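Local coordinates for globin protein (Ramazzottius varieornatus, PDB 5ZIQ) that binds heme with two axial histidines on the iron, as a hexacoordinated globin, and may carry oxygen as other members of its family do, at residues K33-K36 against T37-R40; Q94-Q97 against D98-N101; P120-E124 against S125-R129. All coordinates share one frame; numbering follows the deposited sequence.

Contact 1: residues K33-K36 against T37-R40; sequences KSWK and TFSR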
loop_
_atom_site.group_PDB
_atom_site.type_symbol
_atom_site.label_atom_id
_atom_site.label_comp_id
_atom_site.label_asym_id
_atom_site.label_seq_id
_atom_site.Cartn_x
_atom_site.Cartn_y
_atom_site.Cartn_z
ATOM N N LYS A 33 -13.542 -2.464 -9.267
ATOM C CA LYS A 33 -13.640 -3.819 -9.859
ATOM C C LYS A 33 -12.311 -4.554 -9.822
ATOM O O LYS A 33 -12.255 -5.740 -9.474
ATOM C CB LYS A 33 -14.078 -3.779 -11.317
ATOM C CG LYS A 33 -15.538 -3.596 -11.628
ATOM C CD LYS A 33 -15.785 -4.065 -13.078
ATOM C CE LYS A 33 -14.975 -3.294 -14.136
ATOM N NZ LYS A 33 -15.493 -3.480 -15.526
ATOM N N SER A 34 -11.239 -3.860 -10.202
ATOM C CA SER A 34 -9.916 -4.460 -10.244
ATOM C C SER A 34 -9.438 -4.849 -8.848
ATOM O O SER A 34 -8.925 -5.956 -8.617
ATOM C CB SER A 34 -8.937 -3.477 -10.876
ATOM O OG SER A 34 -7.631 -3.988 -10.811
ATOM N N TRP A 35 -9.657 -3.949 -7.901
ATOM C CA TRP A 35 -9.246 -4.195 -6.531
ATOM C C TRP A 35 -9.997 -5.371 -5.933
ATOM O O TRP A 35 -9.425 -6.091 -5.121
ATOM C CB TRP A 35 -9.450 -2.961 -5.649
ATOM C CG TRP A 35 -8.805 -3.137 -4.325
ATOM C CD1 TRP A 35 -9.390 -3.571 -3.184
ATOM C CD2 TRP A 35 -7.417 -2.908 -4.008
ATOM N NE1 TRP A 35 -8.468 -3.619 -2.169
ATOM C CE2 TRP A 35 -7.248 -3.205 -2.643
ATOM C CE3 TRP A 35 -6.312 -2.444 -4.746
ATOM C CZ2 TRP A 35 -6.008 -3.075 -1.992
ATOM C CZ3 TRP A 35 -5.090 -2.291 -4.103
ATOM C CH2 TRP A 35 -4.937 -2.615 -2.736
ATOM N N LYS A 36 -11.272 -5.533 -6.307
ATOM C CA LYS A 36 -12.068 -6.635 -5.759
ATOM C C LYS A 36 -11.351 -7.945 -6.069
ATOM O O LYS A 36 -11.174 -8.792 -5.181
ATOM C CB LYS A 36 -13.536 -6.630 -6.268
ATOM C CG LYS A 36 -14.422 -7.671 -5.568
ATOM C CD LYS A 36 -14.490 -7.402 -4.076
ATOM C CE LYS A 36 -15.481 -8.307 -3.374
ATOM N NZ LYS A 36 -15.260 -8.315 -1.894
ATOM N N THR A 37 -10.880 -8.082 -7.308
ATOM C CA THR A 37 -10.083 -9.247 -7.701
ATOM C C THR A 37 -8.788 -9.386 -6.875
ATOM O O THR A 37 -8.497 -10.452 -6.306
ATOM C CB THR A 37 -9.790 -9.211 -9.207
ATOM O OG1 THR A 37 -11.041 -9.131 -9.904
ATOM C CG2 THR A 37 -9.019 -10.459 -9.657
ATOM N N PHE A 38 -8.025 -8.305 -6.794
ATOM C CA PHE A 38 -6.755 -8.300 -6.062
ATOM C C PHE A 38 -6.914 -8.653 -4.584
ATOM O O PHE A 38 -6.037 -9.298 -3.983
ATOM C CB PHE A 38 -6.153 -6.907 -6.186
ATOM C CG PHE A 38 -4.819 -6.751 -5.514
ATOM C CD1 PHE A 38 -3.707 -7.483 -5.954
ATOM C CD2 PHE A 38 -4.672 -5.886 -4.425
ATOM C CE1 PHE A 38 -2.466 -7.322 -5.339
ATOM C CE2 PHE A 38 -3.427 -5.722 -3.807
ATOM C CZ PHE A 38 -2.321 -6.442 -4.266
ATOM N N SER A 39 -8.036 -8.229 -4.007
ATOM C CA SER A 39 -8.254 -8.337 -2.569
ATOM C C SER A 39 -8.556 -9.739 -2.107
ATOM O O SER A 39 -8.716 -9.943 -0.914
ATOM C CB SER A 39 -9.362 -7.380 -2.116
ATOM O OG SER A 39 -10.628 -7.849 -2.520
ATOM N N ARG A 40 -8.627 -10.695 -3.040
ATOM C CA ARG A 40 -8.960 -12.079 -2.670
ATOM C C ARG A 40 -7.941 -12.653 -1.664
ATOM O O ARG A 40 -8.301 -13.433 -0.767
ATOM C CB ARG A 40 -9.059 -12.951 -3.928
ATOM C CG ARG A 40 -9.406 -14.425 -3.667
ATOM C CD ARG A 40 -10.727 -14.635 -2.914
ATOM N NE ARG A 40 -10.904 -16.058 -2.602
ATOM C CZ ARG A 40 -10.300 -16.710 -1.614
ATOM N NH1 ARG A 40 -9.485 -16.088 -0.766
ATOM N NH2 ARG A 40 -10.514 -18.013 -1.464
HETATM O O HOH W 1 -12.538 -7.702 -0.710
#

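Contact 2: residues Q94-Q97 against D98-N101; sequences QAVQ and DSDN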
loop_
_atom_site.group_PDB
_atom_site.type_symbol
_atom_site.label_atom_id
_atom_site.label_comp_id
_atom_site.label_asym_id
_atom_site.label_seq_id
_atom_site.Cartn_x
_atom_site.Cartn_y
_atom_site.Cartn_z
ATOM N N GLN A 94 -8.607 -0.565 2.826
ATOM C CA GLN A 94 -9.569 0.299 3.512
ATOM C C GLN A 94 -9.821 1.549 2.690
ATOM O O GLN A 94 -10.946 2.036 2.653
ATOM C CB GLN A 94 -9.098 0.641 4.914
ATOM C CG GLN A 94 -10.209 1.177 5.793
ATOM C CD GLN A 94 -9.784 1.431 7.219
ATOM O OE1 GLN A 94 -8.602 1.360 7.575
ATOM N NE2 GLN A 94 -10.773 1.711 8.068
ATOM N N ALA A 95 -8.772 2.069 2.046
ATOM C CA ALA A 95 -8.948 3.207 1.147
ATOM C C ALA A 95 -9.917 2.925 -0.018
ATOM O O ALA A 95 -10.830 3.703 -0.276
ATOM C CB ALA A 95 -7.593 3.692 0.631
ATOM N N VAL A 96 -9.755 1.777 -0.684
ATOM C CA VAL A 96 -10.671 1.433 -1.774
ATOM C C VAL A 96 -12.112 1.317 -1.271
ATOM O O VAL A 96 -13.026 1.845 -1.916
ATOM C CB VAL A 96 -10.249 0.149 -2.539
ATOM C CG1 VAL A 96 -11.276 -0.200 -3.613
ATOM C CG2 VAL A 96 -8.875 0.337 -3.176
ATOM N N GLN A 97 -12.301 0.643 -0.122
ATOM C CA GLN A 97 -13.621 0.545 0.517
ATOM C C GLN A 97 -14.284 1.875 0.770
ATOM O O GLN A 97 -15.508 1.967 0.695
ATOM C CB GLN A 97 -13.526 -0.142 1.872
ATOM C CG GLN A 97 -13.328 -1.630 1.783
ATOM C CD GLN A 97 -13.149 -2.204 3.149
ATOM O OE1 GLN A 97 -14.058 -2.182 3.984
ATOM N NE2 GLN A 97 -11.953 -2.698 3.403
ATOM N N ASP A 98 -13.470 2.894 1.030
ATOM C CA ASP A 98 -13.960 4.219 1.387
ATOM C C ASP A 98 -13.878 5.218 0.247
ATOM O O ASP A 98 -13.889 6.459 0.473
ATOM C CB ASP A 98 -13.181 4.716 2.604
ATOM C CG ASP A 98 -13.505 3.921 3.864
ATOM O OD1 ASP A 98 -14.587 3.312 3.948
ATOM O OD2 ASP A 98 -12.699 3.952 4.803
ATOM N N SER A 99 -13.831 4.712 -0.982
ATOM C CA SER A 99 -13.711 5.591 -2.165
ATOM C C SER A 99 -14.856 6.602 -2.282
ATOM O O SER A 99 -14.672 7.673 -2.844
ATOM C CB SER A 99 -13.681 4.765 -3.458
ATOM O OG SER A 99 -12.512 3.969 -3.558
ATOM N N ASP A 100 -16.025 6.255 -1.752
ATOM C CA ASP A 100 -17.184 7.151 -1.795
ATOM C C ASP A 100 -17.413 7.928 -0.509
ATOM O O ASP A 100 -18.449 8.601 -0.366
ATOM C CB ASP A 100 -18.456 6.379 -2.133
ATOM C CG ASP A 100 -18.490 5.856 -3.558
ATOM O OD1 ASP A 100 -17.567 6.097 -4.347
ATOM O OD2 ASP A 100 -19.495 5.201 -3.904
ATOM N N ASN A 101 -16.443 7.877 0.397
ATOM C CA ASN A 101 -16.475 8.691 1.615
ATOM C C ASN A 101 -15.104 9.328 1.812
ATOM O O ASN A 101 -14.296 8.876 2.628
ATOM C CB ASN A 101 -16.893 7.820 2.812
ATOM C CG ASN A 101 -17.190 8.623 4.073
ATOM O OD1 ASN A 101 -16.714 9.761 4.282
ATOM N ND2 ASN A 101 -17.984 8.009 4.948
HETATM O O HOH W 2 -13.426 2.483 6.870
HETATM O O HOH W 3 -10.066 5.011 -2.618
HETATM O O HOH W 4 -17.084 3.912 -0.421
#

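Contact 3: residues P120-E124 against S125-R129; sequences PGFQE and SYFER. With HEM (protoporphyrin IX containing Fe), chain E.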
loop_
_atom_site.group_PDB
_atom_site.type_symbol
_atom_site.label_atom_id
_atom_site.label_comp_id
_atom_site.label_asym_id
_atom_site.label_seq_id
_atom_site.Cartn_x
_atom_site.Cartn_y
_atom_site.Cartn_z
ATOM N N PRO A 120 11.836 4.636 14.435
ATOM C CA PRO A 120 13.272 4.913 14.317
ATOM C C PRO A 120 13.752 4.770 12.888
ATOM O O PRO A 120 13.361 3.821 12.206
ATOM C CB PRO A 120 13.907 3.823 15.180
ATOM C CG PRO A 120 12.880 3.570 16.226
ATOM C CD PRO A 120 11.581 3.609 15.467
ATOM N N GLY A 121 14.553 5.733 12.434
ATOM C CA GLY A 121 15.136 5.677 11.095
ATOM C C GLY A 121 14.208 6.050 9.952
ATOM O O GLY A 121 14.635 6.052 8.811
ATOM N N PHE A 122 12.947 6.361 10.251
ATOM C CA PHE A 122 11.984 6.650 9.196
ATOM C C PHE A 122 12.146 8.067 8.666
ATOM O O PHE A 122 12.350 9.006 9.441
ATOM C CB PHE A 122 10.550 6.429 9.670
ATOM C CG PHE A 122 9.568 6.322 8.545
ATOM C CD1 PHE A 122 9.362 5.102 7.885
ATOM C CD2 PHE A 122 8.900 7.453 8.096
ATOM C CE1 PHE A 122 8.474 5.030 6.816
ATOM C CE2 PHE A 122 8.019 7.378 7.035
ATOM C CZ PHE A 122 7.820 6.176 6.397
ATOM N N GLN A 123 12.054 8.182 7.345
ATOM C CA GLN A 123 12.067 9.453 6.618
ATOM C C GLN A 123 10.792 9.551 5.801
ATOM O O GLN A 123 10.353 8.547 5.245
ATOM C CB GLN A 123 13.220 9.483 5.614
ATOM C CG GLN A 123 14.642 9.443 6.134
ATOM C CD GLN A 123 15.638 9.494 4.984
ATOM O OE1 GLN A 123 16.613 8.739 4.959
ATOM N NE2 GLN A 123 15.381 10.376 4.005
ATOM N N GLU A 124 10.221 10.751 5.685
ATOM C CA GLU A 124 9.020 10.970 4.849
ATOM C C GLU A 124 9.172 10.452 3.401
ATOM O O GLU A 124 8.196 9.998 2.769
ATOM C CB GLU A 124 8.680 12.461 4.825
ATOM C CG GLU A 124 7.332 12.795 4.207
ATOM C CD GLU A 124 7.141 14.295 4.023
ATOM O OE1 GLU A 124 7.964 15.088 4.534
ATOM O OE2 GLU A 124 6.163 14.690 3.361
ATOM N N SER A 125 10.384 10.539 2.866
ATOM C CA SER A 125 10.637 10.101 1.513
ATOM C C SER A 125 10.465 8.601 1.312
ATOM O O SER A 125 10.374 8.143 0.173
ATOM C CB SER A 125 12.024 10.563 1.049
ATOM O OG SER A 125 13.036 9.966 1.846
ATOM N N TYR A 126 10.393 7.840 2.412
ATOM C CA TYR A 126 10.223 6.387 2.307
ATOM C C TYR A 126 8.827 5.965 1.863
ATOM O O TYR A 126 8.688 4.920 1.274
ATOM C CB TYR A 126 10.574 5.658 3.607
ATOM C CG TYR A 126 12.014 5.805 4.064
ATOM C CD1 TYR A 126 13.033 6.243 3.187
ATOM C CD2 TYR A 126 12.370 5.453 5.368
ATOM C CE1 TYR A 126 14.358 6.359 3.619
ATOM C CE2 TYR A 126 13.686 5.562 5.807
ATOM C CZ TYR A 126 14.675 6.015 4.933
ATOM O OH TYR A 126 15.983 6.115 5.379
ATOM N N PHE A 127 7.788 6.757 2.136
ATOM C CA PHE A 127 6.441 6.312 1.774
ATOM C C PHE A 127 6.321 5.943 0.290
ATOM O O PHE A 127 5.738 4.914 -0.056
ATOM C CB PHE A 127 5.382 7.345 2.119
ATOM C CG PHE A 127 5.179 7.570 3.593
ATOM C CD1 PHE A 127 4.689 6.552 4.439
ATOM C CD2 PHE A 127 5.453 8.821 4.141
ATOM C CE1 PHE A 127 4.479 6.804 5.795
ATOM C CE2 PHE A 127 5.247 9.069 5.498
ATOM C CZ PHE A 127 4.758 8.067 6.321
ATOM N N GLU A 128 6.906 6.767 -0.581
ATOM C CA GLU A 128 6.864 6.529 -2.025
ATOM C C GLU A 128 7.478 5.171 -2.425
ATOM O O GLU A 128 7.069 4.575 -3.414
ATOM C CB GLU A 128 7.528 7.697 -2.791
ATOM C CG GLU A 128 7.348 7.668 -4.309
ATOM C CD GLU A 128 7.956 8.876 -5.005
ATOM O OE1 GLU A 128 8.846 9.544 -4.418
ATOM O OE2 GLU A 128 7.540 9.165 -6.153
ATOM N N ARG A 129 8.411 4.655 -1.627
ATOM C CA ARG A 129 9.014 3.341 -1.886
ATOM C C ARG A 129 7.988 2.217 -1.822
ATOM O O ARG A 129 8.127 1.206 -2.495
ATOM C CB ARG A 129 10.155 3.072 -0.900
ATOM C CG ARG A 129 11.342 4.010 -1.087
ATOM C CD ARG A 129 12.426 3.771 -0.047
ATOM N NE ARG A 129 13.631 4.517 -0.407
ATOM C CZ ARG A 129 14.814 4.370 0.186
ATOM N NH1 ARG A 129 15.858 5.078 -0.238
ATOM N NH2 ARG A 129 14.970 3.506 1.186
HETATM C CHA HEM E . 3.834 0.789 10.912
HETATM C CHB HEM E . 7.734 0.626 8.066
HETATM C CHC HEM E . 5.072 2.848 4.600
HETATM C CHD HEM E . 1.117 1.279 6.926
HETATM C C1A HEM E . 5.125 0.620 10.475
HETATM C C2A HEM E . 6.221 0.256 11.296
HETATM C C3A HEM E . 7.325 0.210 10.499
HETATM C C4A HEM E . 6.923 0.534 9.181
HETATM C CMA HEM E . 8.720 -0.151 10.934
HETATM C CAA HEM E . 6.154 -0.023 12.781
HETATM C CBA HEM E . 6.558 -1.470 13.096
HETATM C CGA HEM E . 5.519 -2.428 12.581
HETATM O O1A HEM E . 4.308 -2.226 12.821
HETATM O O2A HEM E . 5.860 -3.423 11.911
HETATM C C1B HEM E . 7.357 1.279 6.879
HETATM C C2B HEM E . 8.258 1.623 5.840
HETATM C C3B HEM E . 7.542 2.249 4.859
HETATM C C4B HEM E . 6.134 2.274 5.314
HETATM C CMB HEM E . 9.746 1.358 5.842
HETATM C CAB HEM E . 8.045 2.789 3.588
HETATM C CBB HEM E . 8.887 2.062 2.855
HETATM C C1C HEM E . 3.746 2.537 4.866
HETATM C C2C HEM E . 2.664 2.652 3.989
HETATM C C3C HEM E . 1.539 2.177 4.658
HETATM C C4C HEM E . 1.944 1.776 5.952
HETATM C CMC HEM E . 2.715 3.188 2.583
HETATM C CAC HEM E . 0.153 2.069 4.169
HETATM C CBC HEM E . -0.237 2.597 3.027
HETATM C C1D HEM E . 1.578 1.084 8.227
HETATM C C2D HEM E . 0.637 0.816 9.329
HETATM C C3D HEM E . 1.390 0.679 10.437
HETATM C C4D HEM E . 2.788 0.872 10.008
HETATM C CMD HEM E . -0.869 0.719 9.216
HETATM C CAD HEM E . 0.892 0.393 11.841
HETATM C CBD HEM E . 0.883 1.703 12.618
HETATM C CGD HEM E . 0.399 1.501 14.033
HETATM O O1D HEM E . -0.206 0.451 14.334
HETATM O O2D HEM E . 0.601 2.384 14.903
HETATM N NA HEM E . 5.575 0.822 9.193
HETATM N NB HEM E . 6.143 1.702 6.520
HETATM N NC HEM E . 3.283 2.021 6.046
HETATM N ND HEM E . 2.851 1.107 8.679
HETATM FE FE HEM E . 4.434 1.405 7.654
HETATM O O HOH W 5 7.223 9.546 0.178
#

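Contact 1: residues K33-K36 against T37-R40
Lys33 to Phe38 belong to the end of helix 25-38 in this globin, and the chain runs on through Ser39 and Arg40. Phe38 N bonds to Ser34 O at 3.1 Å. One step on, Ser39 N bonds to Trp35 O at 2.8 Å. Thr37 N makes only a weak bond to Lys33 O. The side chains of Trp35 and Phe38 carry the apolar half of the contact. Both have CG anti to the backbone N, and their rings meet in a T-shaped pair. The CD2-CE2 edge of Phe38 stands over one face of the indole, toward its rim. The planes are 61° apart, and Trp35 CH2 comes within 3.6 Å of Phe38 CE2. Trp35 NE1 turns to another partner, Asp93 OD1 on helix 79-97. That helix also packs against the indole through Tyr92, while Leu138 and Thr141 of helix 127-142 touch Phe38. The polar half lies at Ser39. With chi1 at 73°, its OG sits between its own N and carbonyl carbon and turns back to Lys36. The hydroxyl donates a hydrogen bond to Lys36 O at 2.9 Å, tilted 31° from the carbonyl plane. A water spans the rest: it accepts from Lys36 NZ at 3.0 Å and donates to Ser39 OG at 2.6 Å.

Contact 2: residues Q94-Q97 against D98-N101
Helix 79-97 runs out where Gln94-Gln97 meets Asp98-Asn101: Asp98 N makes two weak bonds, to Gln94 O and Ala95 O, and Asp98 is the first residue to leave helical backbone angles. The firmer grip is on Val96 O, which takes two bonds from Ser99. The hydroxyl OG of Ser99 donates to Val96 O at 2.7 Å, tilted 21° from the carbonyl plane. The backbone N of Ser99 reaches the same Val96 O at 3.1 Å from well above that plane, so the two donors come from different directions. Ser99 OG is placed for this by chi1 -67°, which sets it beside its own N. A water donates to both Ser99 OG and Ala95 O, each at 2.8 Å, and ties in a second carbonyl of the last turn. Gln94 and Asp98 lie side by side and point the same way, with amide and carboxylate planes 49° apart. They do not bond directly. A water accepts from Gln94 NE2 at 3.0 Å and donates to Asp98 OD2 at 2.6 Å. Another water links Gln97 O to Asp100 N. Asp100 OD1 forms a salt bridge with Lys28. Asp98 to Asn101 is a type I beta turn, closed by Asn101 N to Asp98 O. In at least one of its two conformers, Asn101 OD1 then caps Ile104 N, so the arrangement is a helix end passing through a tight turn into the N-cap of helix 102-115.

Contact 3: residues P120-E124 against S125-R129
With chi1 at -163° the Phe122 ring swings away from its own N, while Tyr126 (chi1 -62°) keeps its ring beside its own N. The edge of Tyr126 meets the face of Phe122, planes at 83°, with Tyr126 CD2 above that face toward the rim. Phe122 also meets Phe127 obliquely, CE2 to CZ at 3.4 Å. Its in-plane edge faces a heme pyrrole, CE1 to heme C3B at 3.5 Å, and Phe127 CD1 lies 3.7 Å from heme CHC. All three residues belong to the heme pocket, Tyr126 through its O and CB; both phenylalanine rings also meet the axial ligand His116. Gln123 lies across Tyr126, with CB 3.8 Å from the ring centroid and almost over its centre. Its OE1 takes a weak bond from Tyr126 OH at 2.7 Å. Tyr126 N closes the turn to Gln123 O at 2.9 Å. An alanine at Tyr126 would remove the ring and is likely to leave Gln123 OE1 without its hydroxyl mate and a face of Phe122 without its cover. The turn leads from the loop after helix 102-115 into helix 127-142. Helix 148-170 packs alongside, with Ile165 on Phe127 and Arg166 in a salt bridge to Glu124.

The three contacts are all partly buried and local, but each has its own setting. Contacts 1 and 2 touch: Trp35 CD2 packs on Val96 CG2 at 3.7 Å, joining helix 25-38 to helix 79-97. Contact 3 lies across the centre of the chain, its centre about 27 Å from that of contact 1 and about 24 Å from that of contact 2. Contacts 1 and 2 both use a serine hydroxyl on a carbonyl three residues back at a helix end, with water filling in. Contact 1 adds a buried aromatic pair on one helix, packed against helices 79-97 and 127-142. Contact 2 is mainly polar across its segments. Contact 3 opens a helix and turns its two phenylalanines to the heme.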